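PDB 5IJP: putative uncharacterized protein from Chaetomium thermophilum, which binds inositol hexakisphosphate through the SPX domain of a Vtc4 protein and probably serves as an inositol polyphosphate sensor in phosphate homeostasis. Local coordinates for residues L25-D28 with L29-S33; E49-E52 with D53-S56; K146-D149 with K150-W154; R155-P158 with V159-R163. One frame throughout, in Å; residues are numbered along the deposited sequence.

Contact 1: residues L25-D28 with L29-S33. With IHP (inositol hexakisphosphate), chain C.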
loop_
_atom_site.group_PDB
_atom_site.type_symbol
_atom_site.label_atom_id
_atom_site.label_comp_id
_atom_site.label_asym_id
_atom_site.label_seq_id
_atom_site.Cartn_x
_atom_site.Cartn_y
_atom_site.Cartn_z
ATOM N N LEU A 25 -11.200 -7.980 10.730
ATOM C CA LEU A 25 -11.692 -8.898 9.697
ATOM C C LEU A 25 -11.603 -10.356 10.166
ATOM O O LEU A 25 -12.457 -11.164 9.797
ATOM C CB LEU A 25 -10.929 -8.707 8.372
ATOM C CG LEU A 25 -11.235 -7.433 7.577
ATOM C CD1 LEU A 25 -10.030 -6.991 6.775
ATOM C CD2 LEU A 25 -12.439 -7.617 6.662
ATOM N N LYS A 26 -10.575 -10.680 10.982
ATOM C CA LYS A 26 -10.341 -12.010 11.560
ATOM C C LYS A 26 -11.459 -12.343 12.556
ATOM O O LYS A 26 -11.933 -13.480 12.586
ATOM C CB LYS A 26 -8.974 -12.047 12.266
ATOM C CG LYS A 26 -8.390 -13.447 12.450
ATOM C CD LYS A 26 -7.238 -13.471 13.462
ATOM C CE LYS A 26 -5.921 -12.972 12.907
ATOM N NZ LYS A 26 -4.872 -12.899 13.956
ATOM N N ALA A 27 -11.879 -11.339 13.359
ATOM C CA ALA A 27 -12.949 -11.448 14.351
ATOM C C ALA A 27 -14.313 -11.623 13.677
ATOM O O ALA A 27 -15.181 -12.305 14.226
ATOM C CB ALA A 27 -12.960 -10.215 15.242
ATOM N N ASP A 28 -14.490 -11.016 12.484
ATOM C CA ASP A 28 -15.709 -11.082 11.673
ATOM C C ASP A 28 -15.945 -12.499 11.130
ATOM O O ASP A 28 -17.097 -12.904 10.964
ATOM C CB ASP A 28 -15.639 -10.067 10.521
ATOM C CG ASP A 28 -16.971 -9.807 9.851
ATOM O OD1 ASP A 28 -17.755 -8.994 10.384
ATOM O OD2 ASP A 28 -17.227 -10.410 8.786
ATOM N N LEU A 29 -14.851 -13.247 10.869
ATOM C CA LEU A 29 -14.877 -14.627 10.368
ATOM C C LEU A 29 -15.380 -15.607 11.429
ATOM O O LEU A 29 -15.934 -16.653 11.084
ATOM C CB LEU A 29 -13.480 -15.056 9.883
ATOM C CG LEU A 29 -12.944 -14.375 8.621
ATOM C CD1 LEU A 29 -11.453 -14.596 8.479
ATOM C CD2 LEU A 29 -13.664 -14.865 7.384
ATOM N N LYS A 30 -15.172 -15.270 12.714
ATOM C CA LYS A 30 -15.591 -16.072 13.865
ATOM C C LYS A 30 -17.070 -15.820 14.201
ATOM O O LYS A 30 -17.682 -16.629 14.904
ATOM C CB LYS A 30 -14.705 -15.763 15.093
ATOM C CG LYS A 30 -13.199 -15.947 14.877
ATOM C CD LYS A 30 -12.731 -17.381 15.115
ATOM C CE LYS A 30 -11.255 -17.535 14.849
ATOM N NZ LYS A 30 -10.805 -18.937 15.047
ATOM N N ARG A 31 -17.639 -14.704 13.696
ATOM C CA ARG A 31 -19.025 -14.295 13.932
ATOM C C ARG A 31 -20.017 -14.872 12.903
ATOM O O ARG A 31 -20.708 -14.122 12.206
ATOM C CB ARG A 31 -19.134 -12.760 14.037
ATOM C CG ARG A 31 -18.616 -12.191 15.354
ATOM C CD ARG A 31 -18.705 -10.675 15.400
ATOM N NE ARG A 31 -17.633 -10.035 14.634
ATOM C CZ ARG A 31 -17.422 -8.722 14.588
ATOM N NH1 ARG A 31 -18.204 -7.891 15.266
ATOM N NH2 ARG A 31 -16.423 -8.230 13.866
ATOM N N ALA A 32 -20.093 -16.215 12.826
ATOM C CA ALA A 32 -21.014 -16.927 11.935
ATOM C C ALA A 32 -22.407 -16.972 12.577
ATOM O O ALA A 32 -22.510 -17.126 13.797
ATOM C CB ALA A 32 -20.504 -18.334 11.674
ATOM N N SER A 33 -23.474 -16.819 11.766
ATOM C CA SER A 33 -24.854 -16.780 12.262
ATOM C C SER A 33 -25.788 -17.884 11.710
ATOM O O SER A 33 -27.012 -17.778 11.851
ATOM C CB SER A 33 -25.457 -15.398 12.020
ATOM O OG SER A 33 -25.496 -15.086 10.638
HETATM C C1 IHP C . -4.148 -17.783 13.645
HETATM C C2 IHP C . -2.661 -17.658 13.342
HETATM C C3 IHP C . -2.126 -16.272 13.675
HETATM C C4 IHP C . -2.460 -15.872 15.106
HETATM C C5 IHP C . -3.949 -15.995 15.402
HETATM C C6 IHP C . -4.461 -17.392 15.082
HETATM O O11 IHP C . -4.524 -19.164 13.461
HETATM P P1 IHP C . -5.827 -19.812 12.735
HETATM O O21 IHP C . -5.608 -21.268 12.488
HETATM O O31 IHP C . -7.006 -19.541 13.674
HETATM O O41 IHP C . -6.046 -19.017 11.444
HETATM O O12 IHP C . -2.465 -17.894 11.931
HETATM P P2 IHP C . -1.542 -19.062 11.255
HETATM O O22 IHP C . -2.478 -20.250 11.019
HETATM O O32 IHP C . -0.375 -19.410 12.125
HETATM O O42 IHP C . -1.117 -18.519 9.888
HETATM O O13 IHP C . -2.704 -15.311 12.766
HETATM P P3 IHP C . -2.023 -14.459 11.578
HETATM O O23 IHP C . -1.910 -13.032 11.985
HETATM O O33 IHP C . -0.665 -15.096 11.267
HETATM O O43 IHP C . -2.922 -14.659 10.361
HETATM O O14 IHP C . -2.068 -14.496 15.299
HETATM P P4 IHP C . -0.651 -13.970 15.970
HETATM O O24 IHP C . -0.255 -12.720 15.179
HETATM O O34 IHP C . -0.842 -13.693 17.424
HETATM O O44 IHP C . 0.411 -15.046 15.708
HETATM O O15 IHP C . -4.146 -15.754 16.811
HETATM P P5 IHP C . -4.879 -14.577 17.607
HETATM O O25 IHP C . -5.957 -14.003 16.677
HETATM O O35 IHP C . -3.820 -13.494 17.834
HETATM O O45 IHP C . -5.446 -15.102 18.885
HETATM O O16 IHP C . -5.896 -17.391 15.240
HETATM P P6 IHP C . -6.880 -17.633 16.477
HETATM O O26 IHP C . -6.004 -17.840 17.722
HETATM O O36 IHP C . -7.776 -18.796 16.202
HETATM O O46 IHP C . -7.654 -16.324 16.657
#
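The last turn of helix 22-30 carries two lysines of the inositol hexakisphosphate site, and in it the carbonyl of A27 meets both K30 and R31. The backbone N of K30 makes a weak bond to A27 O at 3.3 Å, and NE of R31 a further weak one to the same A27 O at 3.4 Å. R31 N reaches D28 O, again weakly, at 3.3 Å, as expected where regular helical bonding gives out. A bend at chi3 (-78°) folds the long R31 side chain back along the turn it follows, which leaves the backbone N of D28 at the edge of its guanidinium. D28 OD1 and R31 NH2 form a long salt bridge of 3.8 Å; the two planes are 77° apart and no N-H points at the oxygen, so the attraction is of charge alone. D28 OD1 has a second partner in R57 of helix 52-97. L29 is buried against F58 of that helix and H148, where a leucine side chain needs no polar partner; L25 also packs on F58.

In this SPX domain the two lysines of the turn reach the ligand. K26 NZ donates to IHP O25 at 3.1 Å and weakly to IHP O13 at 3.5 Å. One turn on, K30 NZ donates to IHP O36 at 3.2 Å, on the neighbouring phosphate. Lysine suits both positions because its long chain carries a positive charge out to the phosphates. An alanine in place of K26 would probably leave O25 and O13 without this amino donor and take one positive charge from the pocket. Y22, earlier on the helix, also bonds the ligand.

Contact 2: residues E49-E52 with D53-S56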
loop_
_atom_site.group_PDB
_atom_site.type_symbol
_atom_site.label_atom_id
_atom_site.label_comp_id
_atom_site.label_asym_id
_atom_site.label_seq_id
_atom_site.Cartn_x
_atom_site.Cartn_y
_atom_site.Cartn_z
ATOM N N GLU A 49 -22.440 -22.276 11.411
ATOM C CA GLU A 49 -22.036 -22.347 10.003
ATOM C C GLU A 49 -22.040 -20.969 9.331
ATOM O O GLU A 49 -22.766 -20.073 9.765
ATOM C CB GLU A 49 -22.960 -23.312 9.245
ATOM C CG GLU A 49 -22.260 -24.121 8.170
ATOM C CD GLU A 49 -23.118 -25.217 7.576
ATOM O OE1 GLU A 49 -23.975 -24.904 6.720
ATOM O OE2 GLU A 49 -22.942 -26.392 7.974
ATOM N N TRP A 50 -21.227 -20.808 8.269
ATOM C CA TRP A 50 -21.121 -19.569 7.498
ATOM C C TRP A 50 -22.248 -19.511 6.463
ATOM O O TRP A 50 -22.462 -20.483 5.732
ATOM C CB TRP A 50 -19.745 -19.477 6.822
ATOM C CG TRP A 50 -19.382 -18.102 6.348
ATOM C CD1 TRP A 50 -19.366 -17.657 5.059
ATOM C CD2 TRP A 50 -18.940 -17.004 7.158
ATOM N NE1 TRP A 50 -18.945 -16.348 5.015
ATOM C CE2 TRP A 50 -18.672 -15.923 6.289
ATOM C CE3 TRP A 50 -18.723 -16.834 8.537
ATOM C CZ2 TRP A 50 -18.219 -14.683 6.755
ATOM C CZ3 TRP A 50 -18.280 -15.603 8.997
ATOM C CH2 TRP A 50 -18.034 -14.544 8.112
ATOM N N THR A 51 -22.979 -18.381 6.423
ATOM C CA THR A 51 -24.117 -18.175 5.517
ATOM C C THR A 51 -23.853 -17.123 4.435
ATOM O O THR A 51 -22.774 -16.524 4.398
ATOM C CB THR A 51 -25.389 -17.823 6.316
ATOM O OG1 THR A 51 -25.159 -16.653 7.099
ATOM C CG2 THR A 51 -25.875 -18.960 7.188
ATOM N N GLU A 52 -24.858 -16.903 3.560
ATOM C CA GLU A 52 -24.860 -15.914 2.481
ATOM C C GLU A 52 -24.863 -14.501 3.091
ATOM O O GLU A 52 -24.212 -13.603 2.555
ATOM C CB GLU A 52 -26.101 -16.119 1.592
ATOM C CG GLU A 52 -26.051 -15.397 0.258
ATOM C CD GLU A 52 -27.366 -15.401 -0.496
ATOM O OE1 GLU A 52 -28.270 -14.621 -0.120
ATOM O OE2 GLU A 52 -27.491 -16.180 -1.469
ATOM N N ASP A 53 -25.589 -14.322 4.220
ATOM C CA ASP A 53 -25.693 -13.062 4.961
ATOM C C ASP A 53 -24.366 -12.714 5.639
ATOM O O ASP A 53 -23.995 -11.541 5.678
ATOM C CB ASP A 53 -26.827 -13.124 6.001
ATOM C CG ASP A 53 -28.203 -13.413 5.426
ATOM O OD1 ASP A 53 -28.606 -12.718 4.467
ATOM O OD2 ASP A 53 -28.895 -14.301 5.966
ATOM N N ASP A 54 -23.652 -13.737 6.162
ATOM C CA ASP A 54 -22.342 -13.582 6.804
ATOM C C ASP A 54 -21.299 -13.203 5.752
ATOM O O ASP A 54 -20.419 -12.384 6.025
ATOM C CB ASP A 54 -21.919 -14.879 7.521
ATOM C CG ASP A 54 -22.762 -15.262 8.723
ATOM O OD1 ASP A 54 -23.034 -14.378 9.567
ATOM O OD2 ASP A 54 -23.091 -16.459 8.856
ATOM N N GLU A 55 -21.425 -13.792 4.543
ATOM C CA GLU A 55 -20.563 -13.563 3.386
ATOM C C GLU A 55 -20.712 -12.128 2.865
ATOM O O GLU A 55 -19.701 -11.478 2.604
ATOM C CB GLU A 55 -20.878 -14.585 2.278
ATOM C CG GLU A 55 -19.898 -14.574 1.114
ATOM C CD GLU A 55 -18.526 -15.179 1.342
ATOM O OE1 GLU A 55 -18.358 -15.970 2.299
ATOM O OE2 GLU A 55 -17.625 -14.901 0.519
ATOM N N SER A 56 -21.966 -11.638 2.732
ATOM C CA SER A 56 -22.292 -10.283 2.271
ATOM C C SER A 56 -21.736 -9.218 3.223
ATOM O O SER A 56 -21.276 -8.171 2.765
ATOM C CB SER A 56 -23.801 -10.118 2.119
ATOM O OG SER A 56 -24.321 -11.017 1.154
#
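D54 OD2 is gripped twice by T51, through its hydroxyl and through its backbone N-H. T51 OG1 donates to D54 OD2 at 2.7 Å, coming from above the carboxylate (71° out of its plane), while T51 N reaches D54 OD2 at 3.1 Å on the anti lone pair. The threonine torsion, chi1 58°, sets OG1 between its own backbone N and carbonyl carbon, where it faces the start of the helix. There D54 N returns a weak bond of 3.4 Å to T51 OG1. This exchange is a capping box at the N-terminus of helix 52-97: T51 is the N-cap, and each residue's side chain accepts from the other's backbone N-H. Threonine and aspartate suit it, having short side chains that end in acceptors. Regular helical bonding takes over at once, with E55 N to T51 O at 3.1 Å and S56 N to E52 O at 3.0 Å.

W50, just before the cap, lays its indole against the same turn. CB of D54 stands almost straight above the centre of the six-membered ring of W50, 3.6 Å from its centroid, as a CH-pi contact. At the edge of the ring, W50 NE1 donates to E55 OE1 at 2.8 Å, with indole and carboxylate planes 87° apart and the oxygen met on its anti side. E55 is bent at chi2, which carries its carboxylate back to the tryptophan. The same OE1 is bonded to H148 of helix 110-151, whereas the other aspartate oxygen, D54 OD1, is shared by R57 and S33.

Contact 3: residues K146-D149 with K150-W154. With IHP (inositol hexakisphosphate), chain C.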
loop_
_atom_site.group_PDB
_atom_site.type_symbol
_atom_site.label_atom_id
_atom_site.label_comp_id
_atom_site.label_asym_id
_atom_site.label_seq_id
_atom_site.Cartn_x
_atom_site.Cartn_y
_atom_site.Cartn_z
ATOM N N LYS A 146 -7.289 -15.777 2.073
ATOM C CA LYS A 146 -6.963 -17.204 2.161
ATOM C C LYS A 146 -7.460 -17.792 3.490
ATOM O O LYS A 146 -7.828 -18.967 3.532
ATOM C CB LYS A 146 -5.459 -17.456 1.979
ATOM C CG LYS A 146 -5.169 -18.804 1.328
ATOM C CD LYS A 146 -3.808 -19.357 1.710
ATOM C CE LYS A 146 -3.616 -20.746 1.153
ATOM N NZ LYS A 146 -2.425 -21.415 1.734
ATOM N N LYS A 147 -7.488 -16.963 4.560
ATOM C CA LYS A 147 -7.981 -17.333 5.891
ATOM C C LYS A 147 -9.495 -17.567 5.821
ATOM O O LYS A 147 -9.998 -18.486 6.466
ATOM C CB LYS A 147 -7.651 -16.231 6.914
ATOM C CG LYS A 147 -7.790 -16.664 8.373
ATOM C CD LYS A 147 -7.658 -15.483 9.336
ATOM C CE LYS A 147 -6.251 -15.266 9.849
ATOM N NZ LYS A 147 -5.877 -16.259 10.892
ATOM N N HIS A 148 -10.208 -16.738 5.022
ATOM C CA HIS A 148 -11.651 -16.821 4.782
ATOM C C HIS A 148 -11.985 -18.129 4.053
ATOM O O HIS A 148 -12.905 -18.835 4.461
ATOM C CB HIS A 148 -12.129 -15.592 3.976
ATOM C CG HIS A 148 -13.538 -15.686 3.474
ATOM N ND1 HIS A 148 -13.823 -16.182 2.215
ATOM C CD2 HIS A 148 -14.698 -15.336 4.076
ATOM C CE1 HIS A 148 -15.138 -16.130 2.099
ATOM N NE2 HIS A 148 -15.707 -15.621 3.190
ATOM N N ASP A 149 -11.212 -18.456 2.996
ATOM C CA ASP A 149 -11.363 -19.666 2.183
ATOM C C ASP A 149 -11.070 -20.951 2.969
ATOM O O ASP A 149 -11.634 -21.999 2.650
ATOM C CB ASP A 149 -10.471 -19.584 0.931
ATOM C CG ASP A 149 -10.805 -18.464 -0.046
ATOM O OD1 ASP A 149 -11.601 -17.566 0.320
ATOM O OD2 ASP A 149 -10.270 -18.485 -1.174
ATOM N N LYS A 150 -10.194 -20.864 3.991
ATOM C CA LYS A 150 -9.801 -21.991 4.841
ATOM C C LYS A 150 -10.748 -22.216 6.026
ATOM O O LYS A 150 -11.014 -23.368 6.367
ATOM C CB LYS A 150 -8.353 -21.827 5.332
ATOM C CG LYS A 150 -7.302 -22.253 4.307
ATOM C CD LYS A 150 -5.875 -21.894 4.741
ATOM C CE LYS A 150 -5.222 -22.915 5.650
ATOM N NZ LYS A 150 -4.833 -24.150 4.920
ATOM N N MET A 151 -11.241 -21.129 6.656
ATOM C CA MET A 151 -12.135 -21.200 7.819
ATOM C C MET A 151 -13.593 -21.490 7.458
ATOM O O MET A 151 -14.193 -22.397 8.038
ATOM C CB MET A 151 -12.060 -19.910 8.655
ATOM C CG MET A 151 -10.842 -19.816 9.539
ATOM S SD MET A 151 -10.912 -18.327 10.564
ATOM C CE MET A 151 -9.443 -18.535 11.522
ATOM N N THR A 152 -14.164 -20.700 6.531
ATOM C CA THR A 152 -15.570 -20.787 6.125
ATOM C C THR A 152 -15.860 -21.896 5.111
ATOM O O THR A 152 -16.875 -22.585 5.233
ATOM C CB THR A 152 -16.079 -19.420 5.613
ATOM O OG1 THR A 152 -15.588 -19.184 4.292
ATOM C CG2 THR A 152 -15.701 -18.258 6.532
ATOM N N GLY A 153 -14.991 -22.025 4.112
ATOM C CA GLY A 153 -15.151 -22.976 3.018
ATOM C C GLY A 153 -15.536 -22.267 1.734
ATOM O O GLY A 153 -15.298 -22.784 0.639
ATOM N N TRP A 154 -16.134 -21.066 1.876
ATOM C CA TRP A 154 -16.558 -20.189 0.785
ATOM C C TRP A 154 -15.302 -19.525 0.214
ATOM O O TRP A 154 -14.494 -18.990 0.978
ATOM C CB TRP A 154 -17.531 -19.112 1.308
ATOM C CG TRP A 154 -18.829 -19.624 1.871
ATOM C CD1 TRP A 154 -18.990 -20.451 2.946
ATOM C CD2 TRP A 154 -20.147 -19.230 1.470
ATOM N NE1 TRP A 154 -20.327 -20.655 3.191
ATOM C CE2 TRP A 154 -21.061 -19.910 2.305
ATOM C CE3 TRP A 154 -20.650 -18.388 0.462
ATOM C CZ2 TRP A 154 -22.448 -19.773 2.167
ATOM C CZ3 TRP A 154 -22.023 -18.257 0.324
ATOM C CH2 TRP A 154 -22.906 -18.939 1.172
HETATM C C1 IHP C . -4.148 -17.783 13.645
HETATM C C2 IHP C . -2.661 -17.658 13.342
HETATM C C3 IHP C . -2.126 -16.272 13.675
HETATM C C4 IHP C . -2.460 -15.872 15.106
HETATM C C5 IHP C . -3.949 -15.995 15.402
HETATM C C6 IHP C . -4.461 -17.392 15.082
HETATM O O11 IHP C . -4.524 -19.164 13.461
HETATM P P1 IHP C . -5.827 -19.812 12.735
HETATM O O21 IHP C . -5.608 -21.268 12.488
HETATM O O31 IHP C . -7.006 -19.541 13.674
HETATM O O41 IHP C . -6.046 -19.017 11.444
HETATM O O12 IHP C . -2.465 -17.894 11.931
HETATM P P2 IHP C . -1.542 -19.062 11.255
HETATM O O22 IHP C . -2.478 -20.250 11.019
HETATM O O32 IHP C . -0.375 -19.410 12.125
HETATM O O42 IHP C . -1.117 -18.519 9.888
HETATM O O13 IHP C . -2.704 -15.311 12.766
HETATM P P3 IHP C . -2.023 -14.459 11.578
HETATM O O23 IHP C . -1.910 -13.032 11.985
HETATM O O33 IHP C . -0.665 -15.096 11.267
HETATM O O43 IHP C . -2.922 -14.659 10.361
HETATM O O14 IHP C . -2.068 -14.496 15.299
HETATM P P4 IHP C . -0.651 -13.970 15.970
HETATM O O24 IHP C . -0.255 -12.720 15.179
HETATM O O34 IHP C . -0.842 -13.693 17.424
HETATM O O44 IHP C . 0.411 -15.046 15.708
HETATM O O15 IHP C . -4.146 -15.754 16.811
HETATM P P5 IHP C . -4.879 -14.577 17.607
HETATM O O25 IHP C . -5.957 -14.003 16.677
HETATM O O35 IHP C . -3.820 -13.494 17.834
HETATM O O45 IHP C . -5.446 -15.102 18.885
HETATM O O16 IHP C . -5.896 -17.391 15.240
HETATM P P6 IHP C . -6.880 -17.633 16.477
HETATM O O26 IHP C . -6.004 -17.840 17.722
HETATM O O36 IHP C . -7.776 -18.796 16.202
HETATM O O46 IHP C . -7.654 -16.324 16.657
#
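Backbone and hydroxyl bonds join H148 to T152 at the C-terminal part of helix 110-151. H148 O accepts twice, from T152 N at 3.1 Å and from T152 OG1 at 2.7 Å, the two donors arriving from opposite faces of the carbonyl plane. With chi1 at 77°, the threonine turns its hydroxyl back into the helix, and that oxygen in turn accepts from W154 N at 3.1 Å, closing an ST turn. Between the two, G153 takes a positive phi (107°) that would press a side chain against the preceding carbonyl, so glycine fits. One residue earlier than T152, M151 N bonds K147 O at 2.9 Å.

Among the polar side chains, H148 ND1 points in its ring plane at D149 OD1, 3.2 Å away, in a nearly straight bond, the donor lying almost on the line of the aspartate C-O bond. The other imidazole nitrogen, NE2, bonds E55 of helix 52-97, and D149 OD1 also takes the backbone N of L156. The ring is thus fixed at both nitrogens, while T152 OG1 sits over the centre of one of its faces.

The remaining contacts concern the ligand. K147 and M151 run side by side in the same direction, K147 CG lying 4.0 Å from M151 CE, so that the slender methionine lines the lysine's path. K147 bends at chi3 and chi4, bringing NZ within 2.8 Å of IHP O41 and, weakly, 3.4 Å of IHP O43. It thereby links two phosphates in the basic inositol polyphosphate pocket of the SPX domain.

Contact 4: residues R155-P158 with V159-R163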
loop_
_atom_site.group_PDB
_atom_site.type_symbol
_atom_site.label_atom_id
_atom_site.label_comp_id
_atom_site.label_asym_id
_atom_site.label_seq_id
_atom_site.Cartn_x
_atom_site.Cartn_y
_atom_site.Cartn_z
ATOM N N ARG A 155 -15.119 -19.583 -1.114
ATOM C CA ARG A 155 -13.942 -19.008 -1.765
ATOM C C ARG A 155 -14.162 -17.582 -2.267
ATOM O O ARG A 155 -15.134 -17.321 -2.978
ATOM C CB ARG A 155 -13.421 -19.925 -2.881
ATOM C CG ARG A 155 -12.385 -20.929 -2.391
ATOM C CD ARG A 155 -12.339 -22.169 -3.261
ATOM N NE ARG A 155 -13.320 -23.169 -2.836
ATOM C CZ ARG A 155 -13.058 -24.176 -2.007
ATOM N NH1 ARG A 155 -11.838 -24.334 -1.506
ATOM N NH2 ARG A 155 -14.012 -25.034 -1.676
ATOM N N LEU A 156 -13.257 -16.664 -1.874
ATOM C CA LEU A 156 -13.274 -15.252 -2.267
ATOM C C LEU A 156 -12.114 -14.883 -3.197
ATOM O O LEU A 156 -12.154 -13.832 -3.841
ATOM C CB LEU A 156 -13.294 -14.318 -1.043
ATOM C CG LEU A 156 -14.659 -13.796 -0.588
ATOM C CD1 LEU A 156 -14.512 -12.878 0.610
ATOM C CD2 LEU A 156 -15.394 -13.062 -1.705
ATOM N N LYS A 157 -11.096 -15.759 -3.274
ATOM C CA LYS A 157 -9.891 -15.597 -4.087
ATOM C C LYS A 157 -10.139 -15.440 -5.612
ATOM O O LYS A 157 -9.456 -14.592 -6.183
ATOM C CB LYS A 157 -8.893 -16.737 -3.815
ATOM C CG LYS A 157 -7.433 -16.356 -4.064
ATOM C CD LYS A 157 -6.447 -17.403 -3.532
ATOM C CE LYS A 157 -6.090 -17.226 -2.070
ATOM N NZ LYS A 157 -5.228 -16.035 -1.838
ATOM N N PRO A 158 -11.066 -16.181 -6.298
ATOM C CA PRO A 158 -11.210 -16.012 -7.761
ATOM C C PRO A 158 -11.357 -14.581 -8.298
ATOM O O PRO A 158 -10.733 -14.277 -9.316
ATOM C CB PRO A 158 -12.442 -16.853 -8.094
ATOM C CG PRO A 158 -12.439 -17.917 -7.077
ATOM C CD PRO A 158 -11.953 -17.263 -5.814
ATOM N N VAL A 159 -12.150 -13.710 -7.640
ATOM C CA VAL A 159 -12.323 -12.333 -8.129
ATOM C C VAL A 159 -11.429 -11.328 -7.381
ATOM O O VAL A 159 -11.085 -10.292 -7.952
ATOM C CB VAL A 159 -13.798 -11.840 -8.208
ATOM C CG1 VAL A 159 -14.642 -12.732 -9.115
ATOM C CG2 VAL A 159 -14.438 -11.683 -6.828
ATOM N N PHE A 160 -11.059 -11.624 -6.122
ATOM C CA PHE A 160 -10.231 -10.722 -5.324
ATOM C C PHE A 160 -8.735 -10.773 -5.677
ATOM O O PHE A 160 -8.009 -9.847 -5.302
ATOM C CB PHE A 160 -10.463 -10.927 -3.822
ATOM C CG PHE A 160 -11.586 -10.079 -3.271
ATOM C CD1 PHE A 160 -12.870 -10.594 -3.142
ATOM C CD2 PHE A 160 -11.364 -8.757 -2.899
ATOM C CE1 PHE A 160 -13.912 -9.804 -2.643
ATOM C CE2 PHE A 160 -12.407 -7.967 -2.404
ATOM C CZ PHE A 160 -13.673 -8.496 -2.277
ATOM N N ASP A 161 -8.275 -11.816 -6.411
ATOM C CA ASP A 161 -6.869 -11.904 -6.825
ATOM C C ASP A 161 -6.541 -10.890 -7.923
ATOM O O ASP A 161 -5.445 -10.326 -7.925
ATOM C CB ASP A 161 -6.437 -13.340 -7.211
ATOM C CG ASP A 161 -7.238 -14.059 -8.290
ATOM O OD1 ASP A 161 -7.656 -13.398 -9.267
ATOM O OD2 ASP A 161 -7.379 -15.298 -8.195
ATOM N N THR A 162 -7.508 -10.642 -8.832
ATOM C CA THR A 162 -7.374 -9.681 -9.928
ATOM C C THR A 162 -7.732 -8.260 -9.459
ATOM O O THR A 162 -7.244 -7.295 -10.048
ATOM C CB THR A 162 -8.132 -10.142 -11.192
ATOM O OG1 THR A 162 -7.823 -9.260 -12.271
ATOM C CG2 THR A 162 -9.650 -10.226 -10.998
ATOM N N ARG A 163 -8.565 -8.140 -8.397
ATOM C CA ARG A 163 -8.965 -6.860 -7.799
ATOM C C ARG A 163 -7.767 -6.196 -7.112
ATOM O O ARG A 163 -7.620 -4.974 -7.184
ATOM C CB ARG A 163 -10.122 -7.051 -6.802
ATOM C CG ARG A 163 -11.505 -6.998 -7.444
ATOM C CD ARG A 163 -12.169 -5.644 -7.278
ATOM N NE ARG A 163 -13.380 -5.529 -8.093
ATOM C CZ ARG A 163 -13.420 -5.003 -9.314
ATOM N NH1 ARG A 163 -12.314 -4.532 -9.879
ATOM N NH2 ARG A 163 -14.565 -4.942 -9.980
#
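The backbone closes its first i to i+4 bonds here, weakly from F160 N to L156 O at 3.4 Å and more firmly from D161 N to K157 O at 3.0 Å. This is the N-terminal turn of helix 157-165, which follows the long helix 110-151. P158 suits such a turn, since an N-H at that position would have no earlier carbonyl of the helix to meet.

L156 and F160, one turn apart, lie side by side and point the same way, with L156 CD2 resting 3.7 Å from F160 CE1. The phenyl ring also brings its edge to the carbonyl of L156, whose O lies in the ring plane 3.4 Å from F160 CD1. Both apolar side chains face the helix bundle: L156 packs on F58 and V59 of helix 52-97, F160 on L62 of the same helix and on I145 of helix 110-151. With a serine at F160, L62 and I145 would probably lose their aromatic partner and L156 CD2 the ring beside it.

The charged residues take other sides of the turn. K157 is bent at both chi3 (-86°) and chi4 (-71°), and its amino group makes a cation-pi contact with Y142. In D161, chi1 of 56° sets the carboxylate between its own backbone N and carbonyl carbon. There it lies beside the carbonyls of K157 and P158, acceptors next to acceptors, with no bond between them. Nor does the lysine pair with it: D161 OD2 stays 6.8 Å from K157 NZ, too far for a salt bridge.

Each contact is local and closes no loop beyond its own turn; the four follow in series, none nesting in or crossing another. From the N terminus, contact 1 ends helix 22-30, and after the short strand pair 36-37 and 47-48 contact 2 starts helix 52-97. S33 OG meets D54 OD1 at 2.8 Å, joining the two. Helices 52-97 and 110-151 then bring contact 3 back beside both: E55 OE1 to H148 NE2 ties it to contact 2, and contacts 1 and 3 share the bound ligand. Contact 4 opens the following helix 157-165, touching contact 3 through D149 and contact 2 through L156, but not contact 1, whose nearest atoms are about 7 Å away.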